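Local coordinates for protein nicotinamide-nucleotide adenylyltransferase NadR family / Ribosylnicotinamide kinase (Lactococcus lactis subsp. cremoris, PDB 6GYE) that binds nicotinamide riboside and, as a ribosylnicotinamide kinase with a P-loop NTPase domain, probably phosphorylates it on the salvage route to NAD+, at residues Val341-Glu346 with Leu356-His361; Asp295-Ile300 with Phe334-Lys339; Lys65-Leu70 with Val82-Glu87; Arg266-Leu271 with His321-Glu326. One frame throughout, in Å; residues are numbered along the deposited sequence.

From the N terminus, interaction 3 closes first, a short loop that lays helix 63-73 against edge strand 80-86 of the five-stranded parallel sheet. The other three contacts lie on the opposite side of the chain's centre, around the four-stranded parallel sheet. Interactions 4 and 2 cross along the sequence: 266-271 pairs with 321-326, while 295-300, which lies between them, pairs with 334-339. They touch where F334 packs on R266 and V299 on H324. Interaction 1 follows in series, bringing the start of helix 358-370 back to the end of strand 340-342. It joins interaction 2 through the sheet, V341 N lying 2.9 Å from I297 O.

Interaction 1: Val341-Glu346 with Leu356-His361; sequences VILDDE and LTRYHH
Where edge strand 340-342 of the P-loop domain's four-stranded parallel sheet runs out, D345 and E346 turn onto H361 and R358 in the first turn of helix 358-370. H361 holds CG anti to its backbone N (chi1 -168°), which carries that atom toward the strand end. H361 ND1 donates to D345 OD2 at 2.7 Å, and the oxygen accepts on its syn lone pair. The acceptor lies only 7° out of the ring plane, although the carboxylate and ring planes stand 81° apart. One face of the ring takes L343 CD2 in a CH-pi contact, 3.9 Å from its centroid, while V341 CG1 comes within 3.6 Å of H361 NE2. An alanine in place of H361 would probably leave D345 OD2 without its N-H mate and open a gap beside V341 CG1 and L343 CD2.

Helix 358-370 starts after T357, its N-cap residue. There R358 N donates to E346 OE2 at 2.8 Å, the acceptor being met on its anti side, and a water bridges the same oxygen to Y359 N. In one of its two deposited conformers, the R358 side chain places its guanidinium over L343 O, and NH2 makes a weak hydrogen bond to D345 O; both contacts are tentative. The carboxylates of D345 and D344 near H361 would tend to favour a protonated ring, and the negative E346 at the helix start would probably suit the partial positive charge of the first helix N-H groups.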
# COMPACT_ATOMS: atom_id res chain seq x y z
N VAL A 341 -18.27 11.37 5.60
CA VAL A 341 -18.62 12.47 6.48
C VAL A 341 -19.03 13.64 5.59
O VAL A 341 -18.27 14.04 4.70
CB VAL A 341 -17.44 12.86 7.39
CG1 VAL A 341 -17.77 14.14 8.16
CG2 VAL A 341 -17.09 11.70 8.34
N ILE A 342 -20.22 14.17 5.83
CA ILE A 342 -20.77 15.26 5.05
C ILE A 342 -20.47 16.57 5.78
O ILE A 342 -20.80 16.72 6.96
CB ILE A 342 -22.27 15.08 4.84
CG1 ILE A 342 -22.51 13.77 4.09
CG2 ILE A 342 -22.85 16.27 4.09
CD1 ILE A 342 -23.93 13.58 3.67
N LEU A 343 -19.84 17.52 5.08
CA LEU A 343 -19.42 18.78 5.69
C LEU A 343 -20.51 19.84 5.55
O LEU A 343 -20.39 20.82 4.82
CB LEU A 343 -18.10 19.23 5.09
CG LEU A 343 -16.96 18.22 5.25
CD1 LEU A 343 -15.77 18.64 4.42
CD2 LEU A 343 -16.58 18.08 6.72
N ASP A 344 -21.56 19.66 6.34
CA ASP A 344 -22.73 20.54 6.30
C ASP A 344 -22.71 21.52 7.48
O ASP A 344 -23.46 21.41 8.44
CB ASP A 344 -24.01 19.71 6.27
CG ASP A 344 -24.09 18.71 7.42
OD1 ASP A 344 -23.15 18.66 8.26
OD2 ASP A 344 -25.08 17.95 7.47
N ASP A 345 -21.80 22.48 7.39
CA ASP A 345 -21.65 23.49 8.43
C ASP A 345 -21.87 24.88 7.85
O ASP A 345 -22.46 25.02 6.77
CB ASP A 345 -20.27 23.37 9.08
CG ASP A 345 -20.03 22.00 9.64
OD1 ASP A 345 -20.48 21.74 10.77
OD2 ASP A 345 -19.44 21.16 8.92
N GLU A 346 -21.40 25.92 8.55
CA GLU A 346 -21.48 27.29 8.04
C GLU A 346 -22.87 27.71 7.58
O GLU A 346 -23.50 28.57 8.20
CB GLU A 346 -20.46 27.46 6.90
CG GLU A 346 -19.07 26.96 7.26
CD GLU A 346 -18.03 27.22 6.18
OE1 GLU A 346 -18.38 27.82 5.14
OE2 GLU A 346 -16.86 26.83 6.38
N LEU A 356 -17.25 25.10 14.07
CA LEU A 356 -17.11 26.52 13.74
C LEU A 356 -17.15 26.75 12.24
O LEU A 356 -17.72 27.74 11.77
CB LEU A 356 -15.81 27.08 14.32
CG LEU A 356 -15.73 27.31 15.84
CD1 LEU A 356 -14.32 27.71 16.24
CD2 LEU A 356 -16.72 28.34 16.29
N THR A 357 -16.47 25.89 11.49
CA THR A 357 -16.34 26.03 10.05
C THR A 357 -16.25 24.65 9.42
O THR A 357 -16.03 23.64 10.10
CB THR A 357 -15.06 26.81 9.66
OG1 THR A 357 -13.91 26.00 9.90
CG2 THR A 357 -14.92 28.14 10.43
N ARG A 358 -16.41 24.63 8.10
CA ARG A 358 -16.19 23.42 7.32
C ARG A 358 -14.82 22.82 7.62
O ARG A 358 -14.69 21.60 7.81
CB ARG A 358 -16.32 23.76 5.83
CG ARG A 358 -16.83 22.63 4.94
CD ARG A 358 -17.85 23.13 3.90
NE ARG A 358 -19.06 23.71 4.50
CZ ARG A 358 -20.23 23.80 3.88
NH1 ARG A 358 -20.38 23.33 2.65
NH2 ARG A 358 -21.27 24.35 4.51
N TYR A 359 -13.79 23.67 7.68
CA TYR A 359 -12.43 23.19 7.93
C TYR A 359 -12.31 22.55 9.32
O TYR A 359 -11.68 21.49 9.46
CB TYR A 359 -11.43 24.33 7.75
CG TYR A 359 -10.04 23.91 8.17
CD1 TYR A 359 -9.20 23.24 7.30
CD2 TYR A 359 -9.61 24.15 9.47
CE1 TYR A 359 -7.94 22.82 7.71
CE2 TYR A 359 -8.39 23.73 9.89
CZ TYR A 359 -7.55 23.07 9.02
OH TYR A 359 -6.32 22.68 9.49
N HIS A 360 -12.89 23.18 10.35
CA HIS A 360 -12.88 22.57 11.68
C HIS A 360 -13.50 21.18 11.64
O HIS A 360 -12.94 20.23 12.20
CB HIS A 360 -13.62 23.44 12.69
CG HIS A 360 -12.87 24.65 13.11
ND1 HIS A 360 -12.60 25.69 12.24
CD2 HIS A 360 -12.33 25.01 14.30
CE1 HIS A 360 -11.92 26.63 12.88
NE2 HIS A 360 -11.75 26.24 14.13
N HIS A 361 -14.65 21.05 10.97
CA HIS A 361 -15.31 19.75 10.89
C HIS A 361 -14.42 18.71 10.23
O HIS A 361 -14.26 17.60 10.75
CB HIS A 361 -16.63 19.89 10.12
CG HIS A 361 -17.52 18.69 10.22
ND1 HIS A 361 -18.81 18.67 9.75
CD2 HIS A 361 -17.30 17.46 10.77
CE1 HIS A 361 -19.35 17.49 9.99
NE2 HIS A 361 -18.46 16.74 10.61
O HOH W 1 -13.71 26.22 5.91

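Interaction 2: Asp295-Ile300 with Phe334-Lys339; sequences DLILVI and FGLLDK
K339 lays its aliphatic chain over the carbonyl of D295, with K339 CG 3.7 Å from D295 O, CB almost as near and CD a little farther. The contact belongs to the beta-alpha-beta crossover of the P-loop domain, in which strand 296-300 leads through helix 320-333 to the neighbouring parallel strand 340-342; residues 334-339 are the connection that re-enters the sheet. With chi1 at -62° CG sits anti to the carbonyl carbon, and the chain runs extended beyond it to NZ, which is hydrogen-bonded to M294 O. D295 turns its own carboxylate elsewhere, OD2 accepting from V182 N.

The bonding to strand 296-300 begins at K339, just before strand 340-342. I297 N donates to K339 O at 2.8 Å with an N-H...O angle of 165°, and I297 O in turn probably accepts from V341 N. I297 thus lies between two residues of the incoming chain, the pattern of parallel strands. Before that, G335, with positive phi, closes helix 320-333 in a Schellman motif, and the backbone bond from K339 N to L336 O, 2.9 Å, belongs to the 3-10 segment that follows. L336 packs against the strand: its side chain meets that of I297 at about a right angle, L336 CB lying 4.0 Å from I297 CD1. On the neighbouring residue, L296 CD1 comes within 3.5 Å of K339 O.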
# COMPACT_ATOMS: atom_id res chain seq x y z
N ASP A 295 -10.01 5.54 3.26
CA ASP A 295 -10.31 5.40 4.68
C ASP A 295 -11.34 6.40 5.14
O ASP A 295 -12.13 6.10 6.04
CB ASP A 295 -9.03 5.56 5.53
CG ASP A 295 -7.98 4.52 5.20
OD1 ASP A 295 -8.13 3.36 5.64
OD2 ASP A 295 -7.02 4.84 4.48
N LEU A 296 -11.38 7.56 4.51
CA LEU A 296 -12.29 8.63 4.89
C LEU A 296 -12.67 9.38 3.63
O LEU A 296 -11.79 9.72 2.84
CB LEU A 296 -11.63 9.59 5.89
CG LEU A 296 -12.43 10.87 6.12
CD1 LEU A 296 -13.77 10.52 6.78
CD2 LEU A 296 -11.65 11.89 6.95
N ILE A 297 -13.97 9.61 3.44
CA ILE A 297 -14.51 10.33 2.30
C ILE A 297 -15.22 11.58 2.81
O ILE A 297 -16.26 11.48 3.49
CB ILE A 297 -15.45 9.44 1.48
CG1 ILE A 297 -14.68 8.25 0.90
CG2 ILE A 297 -16.13 10.24 0.36
CD1 ILE A 297 -15.59 7.10 0.41
N LEU A 298 -14.69 12.74 2.49
CA LEU A 298 -15.27 14.02 2.88
C LEU A 298 -16.12 14.57 1.74
O LEU A 298 -15.60 14.83 0.65
CB LEU A 298 -14.17 15.02 3.24
CG LEU A 298 -13.37 14.65 4.48
CD1 LEU A 298 -12.17 15.54 4.65
CD2 LEU A 298 -14.24 14.72 5.72
N VAL A 299 -17.41 14.76 1.98
CA VAL A 299 -18.33 15.24 0.96
C VAL A 299 -18.70 16.68 1.29
O VAL A 299 -19.18 16.96 2.40
CB VAL A 299 -19.59 14.36 0.88
CG1 VAL A 299 -20.61 14.98 -0.06
CG2 VAL A 299 -19.22 12.95 0.43
N ILE A 300 -18.48 17.59 0.35
CA ILE A 300 -18.90 18.98 0.50
C ILE A 300 -20.30 19.11 -0.10
O ILE A 300 -20.44 19.03 -1.33
CB ILE A 300 -17.91 19.94 -0.17
CG1 ILE A 300 -16.50 19.75 0.40
CG2 ILE A 300 -18.40 21.38 -0.01
CD1 ILE A 300 -15.45 20.66 -0.26
N PHE A 334 -21.72 1.64 -4.04
CA PHE A 334 -20.44 0.98 -3.81
C PHE A 334 -20.19 0.69 -2.33
O PHE A 334 -19.06 0.36 -1.96
CB PHE A 334 -19.29 1.81 -4.40
CG PHE A 334 -19.34 1.92 -5.90
CD1 PHE A 334 -18.98 0.84 -6.70
CD2 PHE A 334 -19.79 3.07 -6.51
CE1 PHE A 334 -19.05 0.91 -8.09
CE2 PHE A 334 -19.87 3.15 -7.90
CZ PHE A 334 -19.50 2.07 -8.69
N GLY A 335 -21.21 0.82 -1.48
CA GLY A 335 -21.11 0.44 -0.08
C GLY A 335 -20.11 1.22 0.76
O GLY A 335 -19.44 0.64 1.62
N LEU A 336 -20.02 2.53 0.55
CA LEU A 336 -19.01 3.36 1.19
C LEU A 336 -19.57 4.24 2.30
O LEU A 336 -18.83 5.05 2.87
CB LEU A 336 -18.34 4.23 0.14
CG LEU A 336 -17.64 3.47 -0.99
CD1 LEU A 336 -17.29 4.42 -2.11
CD2 LEU A 336 -16.40 2.79 -0.47
N LEU A 337 -20.85 4.10 2.64
CA LEU A 337 -21.49 5.12 3.46
C LEU A 337 -20.87 5.24 4.85
O LEU A 337 -20.93 6.31 5.46
CB LEU A 337 -22.99 4.83 3.58
CG LEU A 337 -23.71 5.03 2.25
CD1 LEU A 337 -25.18 4.83 2.42
CD2 LEU A 337 -23.42 6.43 1.72
N ASP A 338 -20.24 4.17 5.35
CA ASP A 338 -19.66 4.24 6.69
C ASP A 338 -18.38 5.05 6.74
O ASP A 338 -17.96 5.46 7.84
CB ASP A 338 -19.40 2.84 7.23
CG ASP A 338 -20.65 2.21 7.83
OD1 ASP A 338 -21.52 2.96 8.33
OD2 ASP A 338 -20.76 0.97 7.79
N LYS A 339 -17.77 5.33 5.60
CA LYS A 339 -16.59 6.18 5.51
C LYS A 339 -16.91 7.62 5.14
O LYS A 339 -16.00 8.44 5.04
CB LYS A 339 -15.61 5.59 4.49
CG LYS A 339 -15.10 4.20 4.87
CD LYS A 339 -14.31 3.58 3.73
CE LYS A 339 -13.70 2.25 4.13
NZ LYS A 339 -13.00 1.66 2.95

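Interaction 3: Lys65-Leu70 with Val82-Glu87; sequences KRFRYL and VSMLNE. With SO4 (sulfate ion), chain D.
A Met-aromatic contact distinguishes this interface: M84 SD sits 4.5 Å from the centroid of the F67 ring, 30° off the ring normal, so its approach is oblique. The two side chains cross at about a right angle, and M84 CB adds a 3.9 Å contact with F67 CD1. F67 holds CG anti to its backbone N (chi1 166°), and the ring reaches the strand's backbone: V82 O, which also accepts from R71 NE, lies near the ring plane, 3.6 Å from F67 CE1, and S83 CA meets the same edge. The elements belong to the beta-alpha-beta crossover from strand 43-50 to its parallel neighbour 80-86, the edge strand of the five-stranded sheet. Helix 63-73 runs back along that strand, the axes of the two segments 169° apart in direction. An alanine in place of F67 would probably leave M84 SD without its aromatic partner and open a gap beside V82 CG1. One turn on, L70 CB packs against V82 CG1 at 3.8 Å. Across the helix K65 NZ and Y69 OH bind a sulfate ion, probably from the crystallisation liquor, at distances so short that its exact placing is doubtful.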
# COMPACT_ATOMS: atom_id res chain seq x y z
N LYS A 65 3.10 -11.67 -2.96
CA LYS A 65 3.31 -10.22 -2.99
C LYS A 65 4.51 -9.81 -2.14
O LYS A 65 5.29 -8.94 -2.55
CB LYS A 65 2.05 -9.48 -2.54
CG LYS A 65 2.26 -7.97 -2.49
CD LYS A 65 1.03 -7.23 -1.99
CE LYS A 65 -0.10 -7.30 -2.99
NZ LYS A 65 -1.32 -6.64 -2.44
N ARG A 66 4.67 -10.41 -0.95
CA ARG A 66 5.85 -10.11 -0.13
C ARG A 66 7.12 -10.51 -0.85
O ARG A 66 8.13 -9.81 -0.77
CB ARG A 66 5.77 -10.84 1.21
CG ARG A 66 4.49 -10.66 1.95
CD ARG A 66 4.61 -11.17 3.37
NE ARG A 66 3.53 -12.10 3.62
CZ ARG A 66 3.66 -13.39 3.83
NH1 ARG A 66 4.86 -13.95 3.90
NH2 ARG A 66 2.58 -14.11 4.01
N PHE A 67 7.10 -11.65 -1.54
CA PHE A 67 8.27 -12.05 -2.32
C PHE A 67 8.60 -11.01 -3.38
O PHE A 67 9.75 -10.57 -3.48
CB PHE A 67 8.02 -13.42 -2.94
CG PHE A 67 8.98 -13.80 -4.01
CD1 PHE A 67 10.25 -14.27 -3.70
CD2 PHE A 67 8.61 -13.71 -5.35
CE1 PHE A 67 11.14 -14.64 -4.71
CE2 PHE A 67 9.49 -14.08 -6.37
CZ PHE A 67 10.76 -14.55 -6.04
N ARG A 68 7.59 -10.57 -4.16
CA ARG A 68 7.86 -9.55 -5.19
C ARG A 68 8.34 -8.25 -4.57
O ARG A 68 9.32 -7.66 -5.04
CB ARG A 68 6.61 -9.28 -6.04
CG ARG A 68 6.26 -10.38 -7.04
CD ARG A 68 7.42 -10.69 -7.97
NE ARG A 68 7.06 -11.55 -9.10
CZ ARG A 68 6.59 -11.11 -10.27
NH1 ARG A 68 6.40 -9.80 -10.48
NH2 ARG A 68 6.30 -11.99 -11.22
N TYR A 69 7.73 -7.83 -3.46
CA TYR A 69 8.16 -6.60 -2.81
C TYR A 69 9.61 -6.69 -2.34
O TYR A 69 10.37 -5.71 -2.43
CB TYR A 69 7.23 -6.28 -1.64
CG TYR A 69 5.89 -5.73 -2.05
CD1 TYR A 69 5.54 -5.64 -3.39
CD2 TYR A 69 4.99 -5.26 -1.09
CE1 TYR A 69 4.31 -5.13 -3.77
CE2 TYR A 69 3.75 -4.73 -1.46
CZ TYR A 69 3.43 -4.66 -2.80
OH TYR A 69 2.20 -4.15 -3.18
N LEU A 70 10.00 -7.84 -1.78
CA LEU A 70 11.38 -8.02 -1.35
C LEU A 70 12.35 -7.97 -2.53
O LEU A 70 13.43 -7.37 -2.43
CB LEU A 70 11.54 -9.36 -0.61
CG LEU A 70 11.40 -9.44 0.92
CD1 LEU A 70 12.66 -8.98 1.63
CD2 LEU A 70 10.22 -8.65 1.42
N VAL A 82 16.86 -13.16 -3.18
CA VAL A 82 15.58 -13.33 -2.49
C VAL A 82 14.88 -14.55 -3.07
O VAL A 82 14.73 -14.67 -4.29
CB VAL A 82 14.67 -12.10 -2.64
CG1 VAL A 82 13.31 -12.39 -2.00
CG2 VAL A 82 15.31 -10.87 -2.01
N SER A 83 14.44 -15.44 -2.18
CA SER A 83 13.81 -16.69 -2.58
C SER A 83 12.60 -16.97 -1.70
O SER A 83 12.47 -16.43 -0.60
CB SER A 83 14.80 -17.86 -2.50
OG SER A 83 15.15 -18.13 -1.15
N MET A 84 11.72 -17.83 -2.20
CA MET A 84 10.42 -18.10 -1.60
C MET A 84 10.40 -19.51 -1.04
O MET A 84 10.75 -20.46 -1.76
CB MET A 84 9.33 -17.93 -2.66
CG MET A 84 8.00 -17.43 -2.17
SD MET A 84 6.83 -17.20 -3.52
CE MET A 84 6.27 -18.88 -3.78
N LEU A 85 9.99 -19.65 0.23
CA LEU A 85 9.76 -20.96 0.85
C LEU A 85 8.26 -21.11 1.07
O LEU A 85 7.71 -20.56 2.03
CB LEU A 85 10.51 -21.13 2.16
CG LEU A 85 10.26 -22.50 2.81
CD1 LEU A 85 10.58 -23.61 1.83
CD2 LEU A 85 11.08 -22.69 4.05
N ASN A 86 7.61 -21.86 0.18
CA ASN A 86 6.17 -22.11 0.23
C ASN A 86 5.89 -23.25 1.22
O ASN A 86 6.37 -24.38 1.03
CB ASN A 86 5.67 -22.47 -1.17
CG ASN A 86 4.16 -22.59 -1.26
OD1 ASN A 86 3.48 -22.96 -0.30
ND2 ASN A 86 3.62 -22.32 -2.44
N GLU A 87 5.12 -22.96 2.26
CA GLU A 87 4.88 -23.94 3.31
C GLU A 87 3.52 -24.63 3.21
O GLU A 87 3.15 -25.36 4.14
CB GLU A 87 5.04 -23.28 4.68
CG GLU A 87 6.48 -23.03 5.06
CD GLU A 87 6.64 -22.09 6.24
OE1 GLU A 87 5.68 -21.33 6.52
OE2 GLU A 87 7.71 -22.14 6.89
S SO4 D . -0.81 -3.06 -2.06
O1 SO4 D . 0.59 -2.96 -1.70
O2 SO4 D . -0.93 -2.89 -3.51
O3 SO4 D . -1.35 -4.37 -1.71
O4 SO4 D . -1.58 -2.04 -1.34

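Interaction 4: Arg266-Leu271 with His321-Glu326; sequences RVYAKL and HEFHEE
F323 puts CG anti to its backbone N (chi1 174°) and V267 does the same with CG1, which directs both atoms toward the helix crossing, where the ring and the methyl group meet. V267 CG1 lies 3.4 Å from F323 CD2, their side chains meeting at about a right angle. Y268 holds CG anti to its carbonyl carbon, and one face of its ring receives F323 CE2, 3.5 Å from Y268 CZ and offset toward the rim. The ring planes are 41° apart, an oblique aromatic pair. Both helices belong to the P-loop domain: the axes of segments 266-271 and 321-326, from helices 262-272 and 320-333, cross at 116°, and F323 also touches S188 of the apparent Walker A loop, while W316 stacks on the Y268 ring. L271 CD1 extends the apolar contact to the helix backbone, 3.9 Å from F323 CA. E326, its CG anti to the backbone N, lays that carbon 3.8 Å from V267 CG1. Its carboxylate is held by a salt bridge from OE1 to R329 and a hydrogen bond from OE2 to Q330. K270 passes its CG within 3.4 Å of E326 OE2, whereas K270 NZ stays 4.4 Å from that oxygen, too far for a salt bridge, and a water accepts from NZ and donates to OE2.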
# COMPACT_ATOMS: atom_id res chain seq x y z
N ARG A 266 -17.61 9.49 -12.28
CA ARG A 266 -18.75 8.66 -12.66
C ARG A 266 -20.07 9.38 -12.43
O ARG A 266 -21.05 9.12 -13.13
CB ARG A 266 -18.72 7.33 -11.90
CG ARG A 266 -19.68 6.28 -12.45
CD ARG A 266 -19.56 4.95 -11.70
NE ARG A 266 -20.49 3.93 -12.20
CZ ARG A 266 -21.67 3.65 -11.66
NH1 ARG A 266 -22.07 4.30 -10.59
NH2 ARG A 266 -22.44 2.70 -12.18
N VAL A 267 -20.12 10.28 -11.46
CA VAL A 267 -21.32 11.07 -11.28
C VAL A 267 -21.53 12.01 -12.46
O VAL A 267 -22.62 12.07 -13.03
CB VAL A 267 -21.27 11.84 -9.94
CG1 VAL A 267 -22.43 12.80 -9.86
CG2 VAL A 267 -21.28 10.86 -8.75
N TYR A 268 -20.47 12.73 -12.87
CA TYR A 268 -20.60 13.60 -14.03
C TYR A 268 -20.98 12.82 -15.27
O TYR A 268 -21.89 13.22 -16.02
CB TYR A 268 -19.32 14.39 -14.27
CG TYR A 268 -19.10 15.50 -13.28
CD1 TYR A 268 -20.04 16.51 -13.12
CD2 TYR A 268 -17.94 15.54 -12.49
CE1 TYR A 268 -19.85 17.53 -12.19
CE2 TYR A 268 -17.74 16.57 -11.57
CZ TYR A 268 -18.69 17.56 -11.43
OH TYR A 268 -18.49 18.57 -10.52
N ALA A 269 -20.32 11.68 -15.50
CA ALA A 269 -20.64 10.87 -16.68
C ALA A 269 -22.11 10.45 -16.67
O ALA A 269 -22.79 10.55 -17.71
CB ALA A 269 -19.74 9.64 -16.74
N LYS A 270 -22.62 10.00 -15.52
CA LYS A 270 -24.01 9.57 -15.44
C LYS A 270 -24.96 10.72 -15.76
O LYS A 270 -25.97 10.52 -16.44
CB LYS A 270 -24.31 8.98 -14.06
CG LYS A 270 -25.69 8.37 -13.91
CD LYS A 270 -25.88 7.16 -14.84
CE LYS A 270 -27.11 6.32 -14.46
NZ LYS A 270 -26.76 5.23 -13.48
N LEU A 271 -24.62 11.92 -15.31
CA LEU A 271 -25.51 13.07 -15.49
C LEU A 271 -25.46 13.63 -16.90
O LEU A 271 -26.48 14.14 -17.38
CB LEU A 271 -25.17 14.18 -14.51
CG LEU A 271 -25.54 13.89 -13.06
CD1 LEU A 271 -25.25 15.09 -12.19
CD2 LEU A 271 -27.00 13.55 -13.02
N HIS A 321 -27.51 20.29 -6.48
CA HIS A 321 -28.30 19.29 -5.78
C HIS A 321 -28.48 18.04 -6.62
O HIS A 321 -28.53 16.93 -6.08
CB HIS A 321 -29.65 19.87 -5.37
CG HIS A 321 -29.54 20.99 -4.39
ND1 HIS A 321 -29.13 22.26 -4.75
CD2 HIS A 321 -29.74 21.04 -3.05
CE1 HIS A 321 -29.11 23.04 -3.69
NE2 HIS A 321 -29.47 22.32 -2.64
N GLU A 322 -28.56 18.20 -7.94
CA GLU A 322 -28.56 17.05 -8.84
C GLU A 322 -27.27 16.23 -8.68
O GLU A 322 -27.32 15.00 -8.52
CB GLU A 322 -28.73 17.56 -10.28
CG GLU A 322 -29.54 16.69 -11.23
CD GLU A 322 -29.89 17.43 -12.53
OE1 GLU A 322 -29.35 17.08 -13.60
OE2 GLU A 322 -30.68 18.40 -12.47
N PHE A 323 -26.11 16.90 -8.70
CA PHE A 323 -24.85 16.19 -8.50
C PHE A 323 -24.79 15.51 -7.14
O PHE A 323 -24.31 14.37 -7.02
CB PHE A 323 -23.68 17.16 -8.64
CG PHE A 323 -22.34 16.56 -8.33
CD1 PHE A 323 -21.87 16.49 -7.02
CD2 PHE A 323 -21.54 16.07 -9.35
CE1 PHE A 323 -20.63 15.93 -6.73
CE2 PHE A 323 -20.30 15.51 -9.07
CZ PHE A 323 -19.84 15.44 -7.76
N HIS A 324 -25.22 16.20 -6.09
CA HIS A 324 -25.09 15.66 -4.75
C HIS A 324 -25.97 14.42 -4.56
O HIS A 324 -25.50 13.41 -4.01
CB HIS A 324 -25.42 16.73 -3.73
CG HIS A 324 -25.28 16.27 -2.32
ND1 HIS A 324 -24.07 16.24 -1.67
CD2 HIS A 324 -26.20 15.83 -1.43
CE1 HIS A 324 -24.24 15.79 -0.44
NE2 HIS A 324 -25.53 15.53 -0.27
N GLU A 325 -27.22 14.47 -5.02
CA GLU A 325 -28.09 13.30 -4.90
C GLU A 325 -27.51 12.11 -5.65
O GLU A 325 -27.55 10.98 -5.17
CB GLU A 325 -29.50 13.59 -5.41
CG GLU A 325 -30.25 14.71 -4.67
CD GLU A 325 -30.28 14.55 -3.15
OE1 GLU A 325 -30.24 13.40 -2.65
OE2 GLU A 325 -30.35 15.58 -2.45
N GLU A 326 -26.96 12.34 -6.84
CA GLU A 326 -26.41 11.22 -7.60
C GLU A 326 -25.15 10.69 -6.93
O GLU A 326 -24.93 9.47 -6.89
CB GLU A 326 -26.14 11.64 -9.04
CG GLU A 326 -25.50 10.55 -9.89
CD GLU A 326 -26.39 9.33 -10.07
OE1 GLU A 326 -27.61 9.41 -9.82
OE2 GLU A 326 -25.85 8.28 -10.49
O HOH W 2 -26.42 5.40 -10.54